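Local coordinates for protein putative rRNA methyltransferase (Sorangium cellulosum, PDB 4RWZ) that probably methylates an adenine of 16S ribosomal RNA in the 30S subunit, as an S-adenosylmethionine-dependent methyltransferase that confers aminoglycoside resistance, at residues T180-V184 and T206-T210. Residue numbers count along the deposited sequence, not the author numbering.
Sequences TSEIV and TRLLT
Two extended segments, T180-V184 and T206-T210, run antiparallel (175° between strand directions, axes 4.6 Å apart) where the sixth and seventh strands of a class I Rossmann-like methyltransferase meet. The order 3-2-1-4-5-7-6 slots the last strand, 207-213, between 133-139 and the edge strand 176-183.

Backbone hydrogen bonds hold the pair together. E182 faces L208 as a hydrogen-bonded pair (CA-CA 5.3 Å), with E182 N to L208 O at 3.0 Å and L208 N to E182 O at 2.8 Å; S181/L209 and I183/R207 are non-hydrogen-bonded pairs, each with CA atoms 4.5 Å apart. V184 N donates to T206 O (2.9 Å) at one end. At the other, T210 N donates to T180 O (2.9 Å), while T180 N donates to T210 OG1 (3.1 Å), a rather bent bond (135°) to a hydroxyl placed by the p rotamer of T210. CA-H...O contacts fill the intervals, such as S181 CA to L208 O at 3.3 Å.

Side chains alternate between faces. Beside T180 and exposed E182, whose charge can meet solvent, L208 puts CD2 3.9 Å from T180 CG2 and CB 4.1 Å from V184 CG2. Beta-branched T180, I183 and T210 suit extended backbone. On the other face the flat R207 guanidinium lets I183 CD1 lie over it, 3.3 Å from NH2; buried, apolar L209 packs against Y171 of helix 160-172, and small S181 fits beside L163.

Sequence-independent main-chain bonds thus join edge strand to sheet, without any salt bridge between the segments; the side-chain contacts and the threonine hydroxyl are specific to this register.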
ATOM      1  N   THR A 180       1.799   9.978 -13.503  1.00 33.31           N
ATOM      2  CA  THR A 180       0.676   9.677 -14.361  1.00 38.53           C
ATOM      3  C   THR A 180      -0.620  10.020 -13.648  1.00 38.29           C
ATOM      4  O   THR A 180      -0.764   9.735 -12.461  1.00 32.28           O
ATOM      5  CB  THR A 180       0.692   8.157 -14.669  1.00 47.84           C
ATOM      6  OG1 THR A 180       1.834   7.868 -15.482  1.00 50.84           O
ATOM      7  CG2 THR A 180      -0.589   7.691 -15.349  1.00 51.59           C
ATOM      8  N   SER A 181      -1.554  10.627 -14.372  1.00 35.18           N
ATOM      9  CA  SER A 181      -2.917  10.787 -13.859  1.00 36.90           C
ATOM     10  C   SER A 181      -3.858  10.524 -15.056  1.00 42.54           C
ATOM     11  O   SER A 181      -3.941  11.338 -15.963  1.00 43.25           O
ATOM     12  CB  SER A 181      -3.099  12.191 -13.287  1.00 42.43           C
ATOM     13  OG  SER A 181      -4.400  12.411 -12.771  1.00 43.17           O
ATOM     14  N   GLU A 182      -4.546   9.386 -15.073  1.00 39.93           N
ATOM     15  CA  GLU A 182      -5.378   9.028 -16.227  1.00 49.78           C
ATOM     16  C   GLU A 182      -6.640   8.291 -15.846  1.00 46.47           C
ATOM     17  O   GLU A 182      -6.665   7.612 -14.833  1.00 44.03           O
ATOM     18  CB  GLU A 182      -4.604   8.177 -17.230  1.00 54.26           C
ATOM     19  CG  GLU A 182      -3.297   8.785 -17.658  1.00 65.89           C
ATOM     20  CD  GLU A 182      -2.477   7.868 -18.543  1.00 73.01           C
ATOM     21  OE1 GLU A 182      -2.789   6.652 -18.597  1.00 74.29           O
ATOM     22  OE2 GLU A 182      -1.516   8.373 -19.181  1.00 78.16           O
ATOM     23  N   ILE A 183      -7.681   8.416 -16.660  1.00 41.43           N
ATOM     24  CA  ILE A 183      -8.857   7.561 -16.519  1.00 45.90           C
ATOM     25  C   ILE A 183      -8.543   6.178 -17.096  1.00 45.20           C
ATOM     26  O   ILE A 183      -8.014   6.090 -18.194  1.00 45.92           O
ATOM     27  CB  ILE A 183     -10.038   8.145 -17.306  1.00 48.97           C
ATOM     28  CG1 ILE A 183     -10.273   9.594 -16.873  1.00 51.82           C
ATOM     29  CG2 ILE A 183     -11.297   7.287 -17.126  1.00 43.32           C
ATOM     30  CD1 ILE A 183     -10.976   9.722 -15.576  1.00 55.74           C
ATOM     31  N   VAL A 184      -8.861   5.114 -16.367  1.00 43.05           N
ATOM     32  CA  VAL A 184      -8.615   3.733 -16.813  1.00 42.86           C
ATOM     33  C   VAL A 184      -9.693   3.308 -17.813  1.00 46.78           C
ATOM     34  O   VAL A 184     -10.825   2.972 -17.437  1.00 44.57           O
ATOM     35  CB  VAL A 184      -8.644   2.739 -15.623  1.00 53.54           C
ATOM     36  CG1 VAL A 184      -8.543   1.275 -16.113  1.00 56.13           C
ATOM     37  CG2 VAL A 184      -7.538   3.049 -14.639  1.00 47.21           C
ATOM     38  N   THR A 206     -12.730   4.877 -13.030  1.00 30.64           N
ATOM     39  CA  THR A 206     -11.569   4.570 -12.160  1.00 31.10           C
ATOM     40  C   THR A 206     -10.397   5.425 -12.631  1.00 32.49           C
ATOM     41  O   THR A 206     -10.192   5.606 -13.831  1.00 34.59           O
ATOM     42  CB  THR A 206     -11.235   3.050 -12.167  1.00 34.74           C
ATOM     43  OG1 THR A 206     -12.277   2.350 -11.483  1.00 36.95           O
ATOM     44  CG2 THR A 206      -9.945   2.753 -11.411  1.00 30.41           C
ATOM     45  N   ARG A 207      -9.673   6.025 -11.695  1.00 29.60           N
ATOM     46  CA  ARG A 207      -8.551   6.881 -12.052  1.00 30.93           C
ATOM     47  C   ARG A 207      -7.258   6.200 -11.605  1.00 31.13           C
ATOM     48  O   ARG A 207      -7.201   5.566 -10.542  1.00 27.67           O
ATOM     49  CB  ARG A 207      -8.697   8.271 -11.406  1.00 35.43           C
ATOM     50  CG  ARG A 207      -7.373   9.079 -11.220  1.00 58.87           C
ATOM     51  CD  ARG A 207      -7.194  10.345 -12.112  1.00 47.60           C
ATOM     52  NE  ARG A 207      -8.446  10.997 -12.532  1.00 45.92           N
ATOM     53  CZ  ARG A 207      -8.569  11.761 -13.622  1.00 43.12           C
ATOM     54  NH1 ARG A 207      -7.509  12.002 -14.387  1.00 42.57           N
ATOM     55  NH2 ARG A 207      -9.739  12.305 -13.945  1.00 38.91           N
ATOM     56  N   LEU A 208      -6.229   6.319 -12.427  1.00 27.01           N
ATOM     57  CA  LEU A 208      -4.895   5.835 -12.067  1.00 26.28           C
ATOM     58  C   LEU A 208      -4.024   7.022 -11.742  1.00 30.45           C
ATOM     59  O   LEU A 208      -3.952   7.972 -12.515  1.00 30.93           O
ATOM     60  CB  LEU A 208      -4.301   5.080 -13.248  1.00 34.35           C
ATOM     61  CG  LEU A 208      -2.807   4.779 -13.184  1.00 33.42           C
ATOM     62  CD1 LEU A 208      -2.467   3.760 -12.094  1.00 28.88           C
ATOM     63  CD2 LEU A 208      -2.328   4.290 -14.606  1.00 35.03           C
ATOM     64  N   LEU A 209      -3.430   7.032 -10.550  1.00 24.35           N
ATOM     65  CA  LEU A 209      -2.574   8.143 -10.189  1.00 25.48           C
ATOM     66  C   LEU A 209      -1.267   7.517  -9.751  1.00 25.47           C
ATOM     67  O   LEU A 209      -1.288   6.609  -8.934  1.00 24.19           O
ATOM     68  CB  LEU A 209      -3.198   8.920  -9.020  1.00 24.68           C
ATOM     69  CG  LEU A 209      -2.437  10.114  -8.440  1.00 29.94           C
ATOM     70  CD1 LEU A 209      -2.341  11.187  -9.513  1.00 29.44           C
ATOM     71  CD2 LEU A 209      -3.222  10.612  -7.211  1.00 26.92           C
ATOM     72  N   THR A 210      -0.136   7.955 -10.281  1.00 21.67           N
ATOM     73  CA  THR A 210       1.124   7.345  -9.855  1.00 21.92           C
ATOM     74  C   THR A 210       2.083   8.473  -9.507  1.00 20.86           C
ATOM     75  O   THR A 210       1.943   9.598  -9.973  1.00 26.13           O
ATOM     76  CB  THR A 210       1.806   6.436 -10.946  1.00 26.80           C
ATOM     77  OG1 THR A 210       2.310   7.260 -12.003  1.00 31.57           O
ATOM     78  CG2 THR A 210       0.841   5.364 -11.495  1.00 26.37           C
TER